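Local coordinates for protein FLUORESCENT IN BLUE LIGHT, chloroplastic (Arabidopsis thaliana, PDB 4YVO), which represses tetrapyrrole synthesis, including that of chlorophyll, in chloroplasts, probably by acting on glutamyl-tRNA reductase, with which its TPR domain mediates complex formation, at residues Phe75-Ala78 and Leu79-Gln83. Numbering follows the deposited sequence. Where two conformers were deposited one is given.
Sequences FKIA and LELAQ
I77 and L81, one helical turn apart, lie side by side and point the same way, their methyl branches touching along the flank of helix 68-84. L81 can be followed outward. Its CB sits 3.5 Å from I77 O. CG comes closer still, 3.3 Å from the same I77 O, because chi1 of -67° sets CG anti to the carbonyl carbon and beside the backbone N that bonds this oxygen. At the tip, CD1 rests 3.9 Å from I77 CG2. Chi1 of -64° sets I77 CG1 beside its own backbone N, leaving CG2 anti to that N and turned to L81. I77 O thus takes the amide of L81 at 2.9 Å from L81 N, with CB and CG of L81 close beside the same oxygen. Three more i to i+4 bonds run beside this one, from L79 N to F75 O, E80 N to K76 O and A82 N to A78 O. The CB of A82 also packs 3.3 Å from A78 O.

F75, A78 and L79 turn to neighbouring helices, F75 to L98 of helix 88-104 and L79 to Y114 and M117 of helix 108-125, while I77 and L81 lie against K55 and E51 of helix 48-64. A78 touches both L52 and L56 of helix 48-64, its antiparallel hairpin partner, and A94 of helix 88-104, which follows in the chain; a small residue at such close helix packing is usual in TPRs. This is regular alpha-helix in the second helix of TPR 1, within the helical solenoid of the FLU TPR domain.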
# COMPACT_ATOMS: atom_id res chain seq x y z
N PHE A 75 7.78 6.68 -3.71
CA PHE A 75 6.53 5.99 -4.01
C PHE A 75 5.46 6.95 -4.54
O PHE A 75 4.60 6.56 -5.33
CB PHE A 75 6.00 5.25 -2.78
CG PHE A 75 6.78 4.01 -2.42
CD1 PHE A 75 6.94 2.98 -3.34
CD2 PHE A 75 7.31 3.84 -1.15
CE1 PHE A 75 7.62 1.83 -3.01
CE2 PHE A 75 8.00 2.69 -0.81
CZ PHE A 75 8.16 1.68 -1.74
N LYS A 76 5.50 8.21 -4.09
CA LYS A 76 4.54 9.21 -4.55
C LYS A 76 4.77 9.51 -6.03
O LYS A 76 3.82 9.66 -6.79
CB LYS A 76 4.64 10.49 -3.71
CG LYS A 76 3.45 11.43 -3.84
CD LYS A 76 2.20 10.83 -3.19
CE LYS A 76 1.08 11.86 -2.97
NZ LYS A 76 1.36 12.90 -1.91
N ILE A 77 6.04 9.59 -6.44
CA ILE A 77 6.37 9.72 -7.86
C ILE A 77 5.91 8.48 -8.64
O ILE A 77 5.33 8.60 -9.72
CB ILE A 77 7.88 9.95 -8.08
CG1 ILE A 77 8.29 11.29 -7.46
CG2 ILE A 77 8.24 9.91 -9.57
CD1 ILE A 77 9.79 11.51 -7.42
N ALA A 78 6.17 7.30 -8.08
CA ALA A 78 5.75 6.07 -8.72
C ALA A 78 4.24 6.06 -8.93
O ALA A 78 3.75 5.65 -9.98
CB ALA A 78 6.20 4.86 -7.91
N LEU A 79 3.50 6.53 -7.93
CA LEU A 79 2.04 6.57 -8.02
C LEU A 79 1.58 7.47 -9.15
O LEU A 79 0.71 7.11 -9.94
CB LEU A 79 1.42 7.05 -6.70
CG LEU A 79 -0.10 6.95 -6.63
CD1 LEU A 79 -0.52 5.50 -6.44
CD2 LEU A 79 -0.65 7.82 -5.51
N GLU A 80 2.18 8.66 -9.23
CA GLU A 80 1.82 9.63 -10.27
C GLU A 80 2.13 9.06 -11.66
O GLU A 80 1.32 9.17 -12.58
CB GLU A 80 2.51 10.98 -10.02
CG GLU A 80 1.97 12.15 -10.87
CD GLU A 80 2.40 13.53 -10.37
OE1 GLU A 80 2.29 13.81 -9.16
OE2 GLU A 80 2.84 14.36 -11.21
N LEU A 81 3.31 8.45 -11.80
CA LEU A 81 3.72 7.87 -13.08
C LEU A 81 2.84 6.69 -13.49
O LEU A 81 2.46 6.56 -14.66
CB LEU A 81 5.19 7.44 -13.04
CG LEU A 81 6.22 8.56 -12.92
CD1 LEU A 81 7.61 7.97 -12.88
CD2 LEU A 81 6.10 9.55 -14.07
N ALA A 82 2.51 5.84 -12.52
CA ALA A 82 1.67 4.68 -12.79
C ALA A 82 0.28 5.12 -13.22
O ALA A 82 -0.33 4.51 -14.10
CB ALA A 82 1.59 3.78 -11.55
N GLN A 83 -0.22 6.19 -12.61
CA GLN A 83 -1.51 6.74 -13.00
C GLN A 83 -1.45 7.33 -14.40
O GLN A 83 -2.36 7.14 -15.20
CB GLN A 83 -1.99 7.76 -11.97
CG GLN A 83 -2.44 7.10 -10.67
CD GLN A 83 -2.69 8.08 -9.55
OE1 GLN A 83 -2.33 9.26 -9.64
NE2 GLN A 83 -3.30 7.60 -8.47